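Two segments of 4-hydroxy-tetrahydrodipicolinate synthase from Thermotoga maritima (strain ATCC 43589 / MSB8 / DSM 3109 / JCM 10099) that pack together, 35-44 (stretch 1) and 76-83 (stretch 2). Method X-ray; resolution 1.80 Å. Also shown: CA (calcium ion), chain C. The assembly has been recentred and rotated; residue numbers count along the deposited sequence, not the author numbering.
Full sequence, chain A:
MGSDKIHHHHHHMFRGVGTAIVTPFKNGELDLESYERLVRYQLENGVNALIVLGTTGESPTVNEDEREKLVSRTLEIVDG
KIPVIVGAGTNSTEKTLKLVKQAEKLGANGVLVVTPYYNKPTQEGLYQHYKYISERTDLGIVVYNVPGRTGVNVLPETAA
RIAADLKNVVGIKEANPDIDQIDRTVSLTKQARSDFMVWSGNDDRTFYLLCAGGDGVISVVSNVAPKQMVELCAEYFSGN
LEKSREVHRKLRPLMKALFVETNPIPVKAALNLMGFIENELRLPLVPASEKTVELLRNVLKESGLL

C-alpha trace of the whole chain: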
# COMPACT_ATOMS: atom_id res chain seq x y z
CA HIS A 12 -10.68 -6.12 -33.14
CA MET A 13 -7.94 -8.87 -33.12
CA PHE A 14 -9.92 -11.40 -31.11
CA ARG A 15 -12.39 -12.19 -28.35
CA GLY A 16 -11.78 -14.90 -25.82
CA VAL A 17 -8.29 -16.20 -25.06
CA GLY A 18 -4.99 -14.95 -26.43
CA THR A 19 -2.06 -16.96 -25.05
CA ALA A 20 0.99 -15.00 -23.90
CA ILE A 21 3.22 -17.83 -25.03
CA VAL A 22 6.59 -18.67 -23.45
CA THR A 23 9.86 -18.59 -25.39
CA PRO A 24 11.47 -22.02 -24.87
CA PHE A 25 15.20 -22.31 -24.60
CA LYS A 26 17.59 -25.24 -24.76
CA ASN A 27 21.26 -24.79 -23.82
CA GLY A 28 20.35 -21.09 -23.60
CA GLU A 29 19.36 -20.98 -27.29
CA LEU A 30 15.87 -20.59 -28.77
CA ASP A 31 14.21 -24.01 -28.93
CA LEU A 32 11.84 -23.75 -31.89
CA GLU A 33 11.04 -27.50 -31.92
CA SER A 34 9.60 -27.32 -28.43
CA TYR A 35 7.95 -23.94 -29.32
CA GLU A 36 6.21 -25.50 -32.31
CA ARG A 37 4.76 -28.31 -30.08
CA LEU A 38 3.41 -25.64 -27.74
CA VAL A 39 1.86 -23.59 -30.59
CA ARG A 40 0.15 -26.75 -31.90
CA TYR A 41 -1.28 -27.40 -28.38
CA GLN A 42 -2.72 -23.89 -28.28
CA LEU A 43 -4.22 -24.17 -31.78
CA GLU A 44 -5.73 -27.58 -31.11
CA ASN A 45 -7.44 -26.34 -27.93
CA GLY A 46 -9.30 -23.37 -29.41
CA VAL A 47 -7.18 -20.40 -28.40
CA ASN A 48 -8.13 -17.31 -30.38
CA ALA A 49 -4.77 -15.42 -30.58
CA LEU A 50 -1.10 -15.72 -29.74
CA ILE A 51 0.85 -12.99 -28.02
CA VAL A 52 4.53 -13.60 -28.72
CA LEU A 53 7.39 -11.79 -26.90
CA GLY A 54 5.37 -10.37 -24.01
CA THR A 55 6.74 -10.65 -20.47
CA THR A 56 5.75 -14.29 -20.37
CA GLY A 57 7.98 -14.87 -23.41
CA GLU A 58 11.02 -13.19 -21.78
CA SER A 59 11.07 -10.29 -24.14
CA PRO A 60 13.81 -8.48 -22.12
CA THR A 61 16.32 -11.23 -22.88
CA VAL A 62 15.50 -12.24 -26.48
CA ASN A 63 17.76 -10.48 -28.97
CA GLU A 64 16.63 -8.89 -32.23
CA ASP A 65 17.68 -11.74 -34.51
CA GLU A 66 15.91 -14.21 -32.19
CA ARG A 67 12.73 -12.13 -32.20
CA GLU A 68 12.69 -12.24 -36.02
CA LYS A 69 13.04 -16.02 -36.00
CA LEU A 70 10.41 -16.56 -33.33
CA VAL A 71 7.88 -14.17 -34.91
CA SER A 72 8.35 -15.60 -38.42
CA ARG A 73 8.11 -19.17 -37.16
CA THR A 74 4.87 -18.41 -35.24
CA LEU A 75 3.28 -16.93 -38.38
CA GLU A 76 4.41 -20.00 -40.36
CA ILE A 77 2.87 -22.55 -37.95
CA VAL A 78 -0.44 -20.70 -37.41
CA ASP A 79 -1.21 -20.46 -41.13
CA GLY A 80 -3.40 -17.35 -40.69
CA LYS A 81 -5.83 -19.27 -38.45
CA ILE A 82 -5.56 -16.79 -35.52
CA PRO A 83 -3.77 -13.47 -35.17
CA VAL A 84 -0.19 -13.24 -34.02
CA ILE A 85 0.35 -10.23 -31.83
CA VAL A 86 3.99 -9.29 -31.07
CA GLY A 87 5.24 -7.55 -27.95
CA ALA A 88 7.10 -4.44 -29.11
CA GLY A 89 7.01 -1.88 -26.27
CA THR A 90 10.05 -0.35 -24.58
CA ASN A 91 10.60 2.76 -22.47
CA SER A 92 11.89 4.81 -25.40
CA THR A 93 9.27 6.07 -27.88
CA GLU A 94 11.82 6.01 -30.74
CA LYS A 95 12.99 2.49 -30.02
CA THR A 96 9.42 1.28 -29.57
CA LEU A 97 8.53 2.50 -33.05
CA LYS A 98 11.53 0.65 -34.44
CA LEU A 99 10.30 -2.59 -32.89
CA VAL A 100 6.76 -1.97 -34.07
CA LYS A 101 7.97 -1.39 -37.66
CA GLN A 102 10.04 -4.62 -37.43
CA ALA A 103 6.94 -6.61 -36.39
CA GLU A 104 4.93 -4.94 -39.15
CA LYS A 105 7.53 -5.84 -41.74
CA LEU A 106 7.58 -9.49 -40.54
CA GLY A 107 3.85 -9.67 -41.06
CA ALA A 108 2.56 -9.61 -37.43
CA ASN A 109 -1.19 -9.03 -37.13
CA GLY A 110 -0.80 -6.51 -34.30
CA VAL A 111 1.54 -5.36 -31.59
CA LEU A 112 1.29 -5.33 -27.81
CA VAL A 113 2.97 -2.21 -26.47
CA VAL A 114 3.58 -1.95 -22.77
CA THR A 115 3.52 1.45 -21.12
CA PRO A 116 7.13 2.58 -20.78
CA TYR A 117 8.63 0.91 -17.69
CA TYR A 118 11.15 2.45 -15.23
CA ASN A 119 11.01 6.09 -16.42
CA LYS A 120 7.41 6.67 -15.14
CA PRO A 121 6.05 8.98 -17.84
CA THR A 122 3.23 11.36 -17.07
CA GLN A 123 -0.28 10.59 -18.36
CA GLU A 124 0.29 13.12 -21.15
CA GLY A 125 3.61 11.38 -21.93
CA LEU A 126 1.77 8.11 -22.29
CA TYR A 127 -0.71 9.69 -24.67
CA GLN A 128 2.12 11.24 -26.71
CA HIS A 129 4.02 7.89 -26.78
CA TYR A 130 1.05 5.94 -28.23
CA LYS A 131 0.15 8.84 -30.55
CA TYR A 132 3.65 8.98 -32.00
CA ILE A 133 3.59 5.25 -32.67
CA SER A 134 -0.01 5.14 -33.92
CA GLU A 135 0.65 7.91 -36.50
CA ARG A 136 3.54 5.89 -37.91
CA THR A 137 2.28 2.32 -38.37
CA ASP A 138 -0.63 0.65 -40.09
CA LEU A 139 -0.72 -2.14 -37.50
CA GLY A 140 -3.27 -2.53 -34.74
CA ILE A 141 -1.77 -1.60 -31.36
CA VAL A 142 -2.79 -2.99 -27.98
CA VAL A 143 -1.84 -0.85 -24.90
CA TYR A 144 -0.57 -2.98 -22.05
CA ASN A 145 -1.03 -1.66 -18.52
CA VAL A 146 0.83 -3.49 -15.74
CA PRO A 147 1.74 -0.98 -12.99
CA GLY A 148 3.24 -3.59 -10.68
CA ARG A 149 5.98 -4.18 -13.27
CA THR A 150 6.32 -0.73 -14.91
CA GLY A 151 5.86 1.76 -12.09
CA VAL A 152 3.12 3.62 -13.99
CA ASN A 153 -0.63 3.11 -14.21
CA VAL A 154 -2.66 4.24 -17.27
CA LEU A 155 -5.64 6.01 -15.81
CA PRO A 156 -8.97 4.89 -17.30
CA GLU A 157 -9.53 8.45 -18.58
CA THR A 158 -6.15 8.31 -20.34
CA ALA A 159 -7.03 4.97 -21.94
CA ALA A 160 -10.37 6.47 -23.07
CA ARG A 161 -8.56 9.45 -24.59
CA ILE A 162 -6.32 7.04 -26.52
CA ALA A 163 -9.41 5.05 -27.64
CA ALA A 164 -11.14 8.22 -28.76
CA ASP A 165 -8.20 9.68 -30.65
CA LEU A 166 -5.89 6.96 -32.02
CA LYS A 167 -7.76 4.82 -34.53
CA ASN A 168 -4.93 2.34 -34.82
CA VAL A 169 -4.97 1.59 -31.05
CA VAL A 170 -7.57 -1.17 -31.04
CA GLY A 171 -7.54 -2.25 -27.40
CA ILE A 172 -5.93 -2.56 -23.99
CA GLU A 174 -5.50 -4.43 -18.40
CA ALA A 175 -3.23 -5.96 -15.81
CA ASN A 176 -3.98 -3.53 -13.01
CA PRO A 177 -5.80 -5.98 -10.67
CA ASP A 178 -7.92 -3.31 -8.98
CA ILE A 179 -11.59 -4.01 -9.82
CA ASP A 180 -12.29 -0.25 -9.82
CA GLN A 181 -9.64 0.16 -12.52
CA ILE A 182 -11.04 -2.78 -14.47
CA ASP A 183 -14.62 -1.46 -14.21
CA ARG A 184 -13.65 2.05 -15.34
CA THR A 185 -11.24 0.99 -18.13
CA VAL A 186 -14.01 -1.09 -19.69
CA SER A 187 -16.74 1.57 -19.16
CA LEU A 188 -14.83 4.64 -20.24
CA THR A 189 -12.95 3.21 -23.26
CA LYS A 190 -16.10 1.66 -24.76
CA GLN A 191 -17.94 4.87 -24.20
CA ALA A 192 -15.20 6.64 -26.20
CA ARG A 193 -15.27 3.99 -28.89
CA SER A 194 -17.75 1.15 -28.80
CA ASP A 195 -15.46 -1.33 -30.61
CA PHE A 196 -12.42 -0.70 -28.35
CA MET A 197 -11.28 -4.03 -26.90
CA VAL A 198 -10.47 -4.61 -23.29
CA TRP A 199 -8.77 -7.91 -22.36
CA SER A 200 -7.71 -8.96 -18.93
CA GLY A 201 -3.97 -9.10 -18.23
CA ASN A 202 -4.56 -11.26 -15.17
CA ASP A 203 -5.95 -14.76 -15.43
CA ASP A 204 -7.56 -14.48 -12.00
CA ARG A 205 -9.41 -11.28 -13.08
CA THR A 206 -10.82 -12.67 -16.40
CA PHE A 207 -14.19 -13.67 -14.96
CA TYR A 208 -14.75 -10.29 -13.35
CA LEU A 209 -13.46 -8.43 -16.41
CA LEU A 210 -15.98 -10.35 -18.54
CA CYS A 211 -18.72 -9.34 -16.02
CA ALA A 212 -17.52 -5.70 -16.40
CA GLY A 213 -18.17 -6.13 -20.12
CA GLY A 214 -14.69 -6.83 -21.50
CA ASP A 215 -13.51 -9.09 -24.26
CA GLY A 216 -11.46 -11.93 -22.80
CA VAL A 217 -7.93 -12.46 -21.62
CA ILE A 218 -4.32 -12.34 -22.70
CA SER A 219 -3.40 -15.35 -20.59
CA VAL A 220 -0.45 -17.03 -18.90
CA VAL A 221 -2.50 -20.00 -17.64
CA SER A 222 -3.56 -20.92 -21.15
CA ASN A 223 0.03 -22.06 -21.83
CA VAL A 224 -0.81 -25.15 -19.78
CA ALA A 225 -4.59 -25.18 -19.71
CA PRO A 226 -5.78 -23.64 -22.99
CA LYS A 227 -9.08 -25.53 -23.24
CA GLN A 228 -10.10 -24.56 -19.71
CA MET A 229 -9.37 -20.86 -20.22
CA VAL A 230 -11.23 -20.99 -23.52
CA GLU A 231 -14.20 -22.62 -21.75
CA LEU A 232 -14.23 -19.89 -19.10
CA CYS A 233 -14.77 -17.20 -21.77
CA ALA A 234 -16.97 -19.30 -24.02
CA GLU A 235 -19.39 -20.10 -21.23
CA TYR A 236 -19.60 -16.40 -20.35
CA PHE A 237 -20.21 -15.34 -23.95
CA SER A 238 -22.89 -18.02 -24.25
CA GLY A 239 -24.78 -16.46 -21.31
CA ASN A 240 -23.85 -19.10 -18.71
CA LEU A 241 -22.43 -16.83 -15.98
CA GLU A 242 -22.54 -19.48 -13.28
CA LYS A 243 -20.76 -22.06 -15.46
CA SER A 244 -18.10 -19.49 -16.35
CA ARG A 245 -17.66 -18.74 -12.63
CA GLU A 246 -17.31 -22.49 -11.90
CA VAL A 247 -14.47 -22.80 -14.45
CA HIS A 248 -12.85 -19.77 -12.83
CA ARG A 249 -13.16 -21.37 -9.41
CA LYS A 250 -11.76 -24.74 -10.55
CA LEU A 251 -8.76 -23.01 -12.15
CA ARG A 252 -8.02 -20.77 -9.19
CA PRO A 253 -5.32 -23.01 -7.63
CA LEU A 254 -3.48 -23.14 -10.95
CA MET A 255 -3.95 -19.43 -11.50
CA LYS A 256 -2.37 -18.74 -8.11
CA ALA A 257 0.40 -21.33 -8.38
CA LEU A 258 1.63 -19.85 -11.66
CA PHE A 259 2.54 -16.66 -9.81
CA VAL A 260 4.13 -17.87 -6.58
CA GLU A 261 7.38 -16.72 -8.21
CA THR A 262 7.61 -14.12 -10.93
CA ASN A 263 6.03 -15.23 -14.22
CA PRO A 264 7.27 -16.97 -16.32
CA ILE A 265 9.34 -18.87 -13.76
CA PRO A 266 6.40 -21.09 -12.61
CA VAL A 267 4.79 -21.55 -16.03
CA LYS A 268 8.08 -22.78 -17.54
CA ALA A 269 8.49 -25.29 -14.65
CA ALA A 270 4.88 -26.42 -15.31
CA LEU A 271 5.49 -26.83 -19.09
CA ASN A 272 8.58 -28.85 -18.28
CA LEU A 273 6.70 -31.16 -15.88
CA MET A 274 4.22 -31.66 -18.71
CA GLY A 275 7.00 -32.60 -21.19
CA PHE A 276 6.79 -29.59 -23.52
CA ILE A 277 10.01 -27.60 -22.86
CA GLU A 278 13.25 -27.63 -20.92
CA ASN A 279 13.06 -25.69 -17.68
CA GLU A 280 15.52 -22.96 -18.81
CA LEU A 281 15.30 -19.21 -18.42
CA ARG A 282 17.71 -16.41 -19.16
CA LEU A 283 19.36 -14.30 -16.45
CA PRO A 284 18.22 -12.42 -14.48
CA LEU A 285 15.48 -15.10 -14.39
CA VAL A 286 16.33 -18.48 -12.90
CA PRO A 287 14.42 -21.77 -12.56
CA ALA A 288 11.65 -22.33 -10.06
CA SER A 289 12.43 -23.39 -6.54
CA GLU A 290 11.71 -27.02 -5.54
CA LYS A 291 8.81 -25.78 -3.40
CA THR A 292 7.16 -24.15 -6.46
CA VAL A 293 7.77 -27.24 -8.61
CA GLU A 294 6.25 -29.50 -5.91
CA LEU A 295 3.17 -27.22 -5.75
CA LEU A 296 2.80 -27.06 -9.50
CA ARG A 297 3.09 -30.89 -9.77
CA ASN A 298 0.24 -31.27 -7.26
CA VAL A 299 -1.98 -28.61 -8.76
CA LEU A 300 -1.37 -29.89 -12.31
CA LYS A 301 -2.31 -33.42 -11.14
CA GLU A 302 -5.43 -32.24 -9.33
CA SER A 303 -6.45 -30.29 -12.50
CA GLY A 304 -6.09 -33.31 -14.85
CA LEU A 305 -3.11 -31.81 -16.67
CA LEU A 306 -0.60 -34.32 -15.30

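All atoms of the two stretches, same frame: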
# COMPACT_ATOMS: atom_id res chain seq x y z
N TYR A 35 8.92 -25.06 -29.08
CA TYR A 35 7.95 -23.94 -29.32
C TYR A 35 6.84 -24.42 -30.23
O TYR A 35 5.64 -24.21 -29.95
CB TYR A 35 8.68 -22.78 -29.95
CG TYR A 35 7.83 -21.57 -30.15
CD1 TYR A 35 7.29 -20.91 -29.07
CD2 TYR A 35 7.51 -21.14 -31.43
CE1 TYR A 35 6.51 -19.77 -29.24
CE2 TYR A 35 6.71 -20.01 -31.61
CZ TYR A 35 6.20 -19.34 -30.52
OH TYR A 35 5.40 -18.22 -30.69
N GLU A 36 7.21 -25.06 -31.33
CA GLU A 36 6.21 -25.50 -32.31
C GLU A 36 5.19 -26.50 -31.70
O GLU A 36 3.98 -26.40 -31.99
CB GLU A 36 6.87 -26.02 -33.57
CG GLU A 36 5.90 -26.73 -34.49
CD GLU A 36 6.43 -26.96 -35.89
OE1 GLU A 36 5.70 -27.61 -36.65
OE2 GLU A 36 7.55 -26.47 -36.22
N ARG A 37 5.65 -27.40 -30.83
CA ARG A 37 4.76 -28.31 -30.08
C ARG A 37 3.76 -27.54 -29.21
O ARG A 37 2.59 -27.94 -29.08
CB ARG A 37 5.55 -29.24 -29.14
CG ARG A 37 6.27 -30.38 -29.79
CD ARG A 37 6.68 -31.53 -28.79
NE ARG A 37 7.65 -31.12 -27.76
CZ ARG A 37 8.98 -31.26 -27.86
NH1 ARG A 37 9.54 -31.80 -28.94
NH2 ARG A 37 9.77 -30.85 -26.86
N LEU A 38 4.24 -26.48 -28.59
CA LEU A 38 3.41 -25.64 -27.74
C LEU A 38 2.38 -24.87 -28.57
O LEU A 38 1.22 -24.80 -28.18
CB LEU A 38 4.28 -24.71 -26.89
CG LEU A 38 3.52 -23.95 -25.82
CD1 LEU A 38 2.72 -24.93 -24.93
CD2 LEU A 38 4.45 -23.05 -24.97
N VAL A 39 2.80 -24.32 -29.71
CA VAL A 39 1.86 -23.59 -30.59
C VAL A 39 0.77 -24.57 -31.04
O VAL A 39 -0.39 -24.25 -30.95
CB VAL A 39 2.57 -22.96 -31.78
CG1 VAL A 39 1.57 -22.37 -32.81
CG2 VAL A 39 3.56 -21.88 -31.29
N ARG A 40 1.15 -25.78 -31.44
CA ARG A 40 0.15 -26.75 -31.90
C ARG A 40 -0.87 -27.10 -30.78
O ARG A 40 -2.08 -27.19 -31.03
CB ARG A 40 0.81 -27.99 -32.47
CG ARG A 40 1.57 -27.69 -33.77
CD ARG A 40 2.21 -28.92 -34.46
NE ARG A 40 3.02 -28.44 -35.58
CZ ARG A 40 2.51 -27.97 -36.73
NH1 ARG A 40 1.20 -27.96 -36.95
NH2 ARG A 40 3.33 -27.51 -37.68
N TYR A 41 -0.40 -27.23 -29.55
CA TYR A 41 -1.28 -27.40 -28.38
C TYR A 41 -2.27 -26.27 -28.18
O TYR A 41 -3.41 -26.52 -27.83
CB TYR A 41 -0.37 -27.58 -27.15
CG TYR A 41 -1.01 -27.84 -25.80
CD1 TYR A 41 -1.84 -28.93 -25.58
CD2 TYR A 41 -0.67 -27.05 -24.70
CE1 TYR A 41 -2.35 -29.20 -24.33
CE2 TYR A 41 -1.20 -27.31 -23.42
CZ TYR A 41 -2.01 -28.38 -23.23
OH TYR A 41 -2.50 -28.64 -21.95
N GLN A 42 -1.82 -25.03 -28.36
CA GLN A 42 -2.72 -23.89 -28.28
C GLN A 42 -3.80 -23.96 -29.38
O GLN A 42 -4.99 -23.77 -29.12
CB GLN A 42 -1.93 -22.59 -28.41
CG GLN A 42 -0.90 -22.45 -27.28
CD GLN A 42 -1.56 -22.41 -25.91
OE1 GLN A 42 -2.51 -21.67 -25.68
NE2 GLN A 42 -1.07 -23.21 -25.00
N LEU A 43 -3.36 -24.19 -30.61
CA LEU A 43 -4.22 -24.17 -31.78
C LEU A 43 -5.27 -25.25 -31.66
O LEU A 43 -6.44 -25.02 -31.96
CB LEU A 43 -3.42 -24.40 -33.05
CG LEU A 43 -2.63 -23.17 -33.54
CD1 LEU A 43 -1.63 -23.59 -34.61
CD2 LEU A 43 -3.56 -22.05 -34.03
N GLU A 44 -4.84 -26.42 -31.20
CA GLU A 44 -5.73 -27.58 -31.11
C GLU A 44 -6.79 -27.44 -30.02
O GLU A 44 -7.80 -28.13 -30.03
CB GLU A 44 -4.91 -28.85 -30.86
N GLU A 76 4.34 -18.79 -39.55
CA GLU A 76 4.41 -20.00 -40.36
C GLU A 76 3.56 -21.16 -39.82
O GLU A 76 2.78 -21.75 -40.55
CB GLU A 76 5.86 -20.48 -40.50
CG GLU A 76 6.66 -19.56 -41.40
CD GLU A 76 8.15 -19.87 -41.41
OE1 GLU A 76 8.89 -19.17 -42.14
OE2 GLU A 76 8.58 -20.79 -40.69
N ILE A 77 3.68 -21.46 -38.53
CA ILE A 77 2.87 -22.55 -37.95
C ILE A 77 1.36 -22.29 -37.92
O ILE A 77 0.56 -23.18 -38.18
CB ILE A 77 3.33 -22.83 -36.52
CG1 ILE A 77 4.75 -23.32 -36.51
CG2 ILE A 77 2.40 -23.89 -35.88
CD1 ILE A 77 5.38 -23.19 -35.12
N VAL A 78 0.97 -21.07 -37.61
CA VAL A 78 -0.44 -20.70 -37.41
C VAL A 78 -1.23 -20.63 -38.71
O VAL A 78 -2.49 -20.74 -38.72
CB VAL A 78 -0.52 -19.35 -36.62
CG1 VAL A 78 -1.90 -18.75 -36.59
CG2 VAL A 78 -0.01 -19.55 -35.14
N ASP A 79 -0.52 -20.44 -39.82
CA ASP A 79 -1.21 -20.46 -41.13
C ASP A 79 -2.42 -19.51 -41.20
O ASP A 79 -3.41 -19.80 -41.87
CB ASP A 79 -1.71 -21.90 -41.46
CG ASP A 79 -0.58 -22.91 -41.71
OD1 ASP A 79 0.47 -22.54 -42.26
OD2 ASP A 79 -0.68 -24.13 -41.42
N GLY A 80 -2.33 -18.35 -40.56
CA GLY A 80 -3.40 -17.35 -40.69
C GLY A 80 -4.69 -17.71 -39.97
O GLY A 80 -5.69 -16.98 -40.10
N LYS A 81 -4.66 -18.77 -39.16
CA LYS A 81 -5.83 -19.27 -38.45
C LYS A 81 -6.26 -18.34 -37.29
O LYS A 81 -7.45 -18.16 -37.04
CB LYS A 81 -5.57 -20.67 -37.94
CG LYS A 81 -5.35 -21.71 -39.03
CD LYS A 81 -4.87 -23.03 -38.41
CE LYS A 81 -5.23 -24.26 -39.29
NZ LYS A 81 -4.50 -24.34 -40.57
N ILE A 82 -5.30 -17.79 -36.57
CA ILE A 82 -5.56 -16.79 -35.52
C ILE A 82 -4.51 -15.73 -35.62
O ILE A 82 -3.45 -15.97 -36.20
CB ILE A 82 -5.50 -17.45 -34.15
CG1 ILE A 82 -4.13 -18.08 -33.92
CG2 ILE A 82 -6.57 -18.55 -34.04
CD1 ILE A 82 -3.97 -18.72 -32.54
N PRO A 83 -4.78 -14.53 -35.08
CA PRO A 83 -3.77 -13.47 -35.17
C PRO A 83 -2.58 -13.71 -34.30
O PRO A 83 -2.70 -14.35 -33.18
CB PRO A 83 -4.50 -12.24 -34.68
CG PRO A 83 -5.60 -12.71 -33.96
CD PRO A 83 -6.03 -14.04 -34.50
CA CA C . 2.71 -22.69 -42.68
O HOH W 1 0.49 -25.76 -38.59
O HOH W 2 1.98 -24.78 -41.94
O HOH W 3 2.08 -20.14 -43.77
O HOH W 4 4.34 -24.17 -41.87

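Stretch 1 is helical, with i to i+4 bonds such as V39 N to Y35 O (2.9 Å) and L43 N to V39 O (3.0 Å). Stretch 2 closes a helix at V78 and turns through a type I' beta turn from V78 to K81, with K81 N bonded to V78 O at 3.0 Å. No direct hydrogen bond joins the two stretches, so contact rests mainly on apolar side chains.

I77 covers the most surface, its side chain a knob among E36, V39, R40 and L43. Its CD1 lies 3.6 Å from E36 CB and its CG2 3.5 Å from V39 CG1. The same CG2 covers one face of the R40 guanidinium, 4.1 Å from R40 NH2; that group is held by a salt bridge, R40 NH2 to E36 OE1 at 2.6 Å. Water 1 adds a polar link, accepting from R40 NH1 (2.8 Å) and donating to I77 O (2.6 Å).

L43, next in area, points toward stretch 2 and spans the helix end and the loop: CD1 lies 4.2 Å from V78 CA, while CD2 reaches I82 CD1 at 3.7 Å. V39 completes the apolar patch, its CG1 4.0 Å from V78 CG2.

Beyond this interface, calcium ties the helix end to the turn, bound by E76 O and D79 OD1, each at 2.3 Å.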